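Local coordinates for protein beta-1,4-mannanase (Aplysia kurodai, PDB 3VUP) that probably hydrolyses the beta-1,4-mannosidic bonds of mannan as a digestive-fluid enzyme built on a TIM barrel, at residues 210-215 / 253-258. Numbering follows the deposited sequence.
Sequences AIKTTD and KGVFDF
Lys212, in the last turn of helix 197-214, meets Asp257 in a salt bridge that illustrates how a buried ammonium group is paid for by several acceptors at once. Its NZ stands 2.9 Å from Asp257 OD2, the lysine reaching out from the helix and the aspartate reaching back from the loop, and it meets that oxygen from above the carboxylate plane, 41° out of it. The same OD2 also accepts a hydrogen bond from Val220 N, which probably helps to hold the carboxylate in place beside the ammonium group.

Two neutral oxygens complete the grip. Lys212 NZ donates to Val255 O at 2.8 Å, again from above the plane, with a C=O...N angle of 140°, and to a water that lies 2.8 Å from the same NZ and in turn gives a weak, long bond to Lys253 O. The lysine chain runs extended apart from one bend at chi3 (-78°), which turns its end toward these acceptors and brings CE to 3.3 Å from Lys253 O. With an alanine in place of Lys212, the Asp257 carboxylate would probably lose its countercharge and Val255 O this donor, and a gap would open between helix and loop.

A second lysine bonds in the reverse direction, from loop to helix. The Lys253 chain, kinked midway, folds back to the end of the helix, where its NZ makes a weak bond of 3.2 Å to Lys212 O, and its CE lies against the same carbonyl.

In the barrel, these bonds join the C-terminal end of helix 197-214, just before strand 220-224, to the loop that leads from helix 242-249 into strand 259-262. Val220, at the start of the intervening strand, touches Lys212 and pairs through its backbone with Asp257.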
loop_
_atom_site.group_PDB
_atom_site.type_symbol
_atom_site.label_atom_id
_atom_site.label_comp_id
_atom_site.label_asym_id
_atom_site.label_seq_id
_atom_site.Cartn_x
_atom_site.Cartn_y
_atom_site.Cartn_z
ATOM N N ALA A 210 -5.918 10.518 10.803
ATOM C CA ALA A 210 -5.065 10.412 11.979
ATOM C C ALA A 210 -3.593 10.567 11.606
ATOM O O ALA A 210 -2.839 11.265 12.288
ATOM C CB ALA A 210 -5.299 9.088 12.680
ATOM N N ILE A 211 -3.186 9.915 10.522
ATOM C CA ILE A 211 -1.806 10.014 10.066
ATOM C C ILE A 211 -1.430 11.459 9.742
ATOM O O ILE A 211 -0.408 11.968 10.200
ATOM C CB ILE A 211 -1.545 9.086 8.864
ATOM C CG1 ILE A 211 -1.615 7.621 9.306
ATOM C CG2 ILE A 211 -0.195 9.402 8.209
ATOM C CD1 ILE A 211 -1.670 6.651 8.168
ATOM N N LYS A 212 -2.272 12.128 8.964
ATOM C CA LYS A 212 -1.951 13.479 8.515
ATOM C C LYS A 212 -2.278 14.599 9.509
ATOM O O LYS A 212 -1.979 15.768 9.258
ATOM C CB LYS A 212 -2.489 13.735 7.114
ATOM C CG LYS A 212 -1.674 12.969 6.077
ATOM C CD LYS A 212 -2.102 13.242 4.644
ATOM C CE LYS A 212 -3.363 12.478 4.282
ATOM N NZ LYS A 212 -3.734 12.701 2.861
ATOM N N THR A 213 -2.886 14.243 10.634
ATOM C CA THR A 213 -2.981 15.155 11.770
ATOM C C THR A 213 -1.694 15.054 12.587
ATOM O O THR A 213 -1.161 16.045 13.073
ATOM C CB THR A 213 -4.177 14.817 12.699
ATOM O OG1 THR A 213 -5.399 14.830 11.958
ATOM C CG2 THR A 213 -4.284 15.827 13.829
ATOM N N THR A 214 -1.192 13.833 12.719
ATOM C CA THR A 214 -0.032 13.552 13.556
ATOM C C THR A 214 1.285 13.890 12.856
ATOM O O THR A 214 2.198 14.448 13.470
ATOM C CB THR A 214 -0.072 12.083 13.992
ATOM O OG1 THR A 214 -1.295 11.838 14.693
ATOM C CG2 THR A 214 1.089 11.747 14.897
ATOM N N ASP A 215 1.370 13.544 11.574
ATOM C CA ASP A 215 2.510 13.895 10.734
ATOM C C ASP A 215 1.953 14.504 9.453
ATOM O O ASP A 215 1.724 13.797 8.465
ATOM C CB ASP A 215 3.356 12.664 10.407
ATOM C CG ASP A 215 4.597 13.004 9.591
ATOM O OD1 ASP A 215 4.795 14.195 9.246
ATOM O OD2 ASP A 215 5.379 12.074 9.284
ATOM N N LYS A 253 -9.012 15.492 6.378
ATOM C CA LYS A 253 -7.724 15.142 5.800
ATOM C C LYS A 253 -7.569 13.649 5.536
ATOM O O LYS A 253 -6.497 13.206 5.121
ATOM C CB LYS A 253 -6.573 15.708 6.634
ATOM C CG LYS A 253 -6.552 17.235 6.630
ATOM C CD LYS A 253 -5.141 17.801 6.592
ATOM C CE LYS A 253 -4.463 17.680 7.941
ATOM N NZ LYS A 253 -3.188 18.455 8.004
ATOM N N GLY A 254 -8.648 12.887 5.713
ATOM C CA GLY A 254 -8.596 11.450 5.527
ATOM C C GLY A 254 -8.790 11.028 4.086
ATOM O O GLY A 254 -9.747 10.324 3.755
ATOM N N VAL A 255 -7.860 11.458 3.237
ATOM C CA VAL A 255 -7.902 11.183 1.809
ATOM C C VAL A 255 -6.549 10.640 1.376
ATOM O O VAL A 255 -5.559 10.770 2.093
ATOM C CB VAL A 255 -8.268 12.443 0.986
ATOM C CG1 VAL A 255 -9.570 13.044 1.494
ATOM C CG2 VAL A 255 -7.137 13.463 1.038
ATOM N N PHE A 256 -6.507 9.994 0.218
ATOM C CA PHE A 256 -5.251 9.492 -0.309
ATOM C C PHE A 256 -4.495 10.566 -1.069
ATOM O O PHE A 256 -5.078 11.375 -1.787
ATOM C CB PHE A 256 -5.508 8.279 -1.200
ATOM C CG PHE A 256 -6.106 7.132 -0.457
ATOM C CD1 PHE A 256 -5.491 6.661 0.697
ATOM C CD2 PHE A 256 -7.303 6.549 -0.857
ATOM C CE1 PHE A 256 -6.037 5.625 1.422
ATOM C CE2 PHE A 256 -7.855 5.508 -0.125
ATOM C CZ PHE A 256 -7.228 5.051 1.014
ATOM N N ASP A 257 -3.180 10.570 -0.898
ATOM C CA ASP A 257 -2.304 11.439 -1.674
ATOM C C ASP A 257 -1.963 10.868 -3.043
ATOM O O ASP A 257 -1.721 11.611 -3.991
ATOM C CB ASP A 257 -1.024 11.708 -0.894
ATOM C CG ASP A 257 -1.303 12.429 0.389
ATOM O OD1 ASP A 257 -1.435 13.671 0.314
ATOM O OD2 ASP A 257 -1.429 11.766 1.445
ATOM N N PHE A 258 -1.925 9.545 -3.135
ATOM C CA PHE A 258 -1.679 8.890 -4.404
ATOM C C PHE A 258 -2.391 7.567 -4.406
ATOM O O PHE A 258 -2.689 6.998 -3.351
ATOM C CB PHE A 258 -0.183 8.744 -4.721
ATOM C CG PHE A 258 0.598 7.835 -3.798
ATOM C CD1 PHE A 258 0.842 6.506 -4.141
ATOM C CD2 PHE A 258 1.172 8.336 -2.643
ATOM C CE1 PHE A 258 1.626 5.690 -3.333
ATOM C CE2 PHE A 258 1.962 7.528 -1.832
ATOM C CZ PHE A 258 2.196 6.205 -2.180
HETATM O O HOH W 1 -4.797 15.298 2.894
#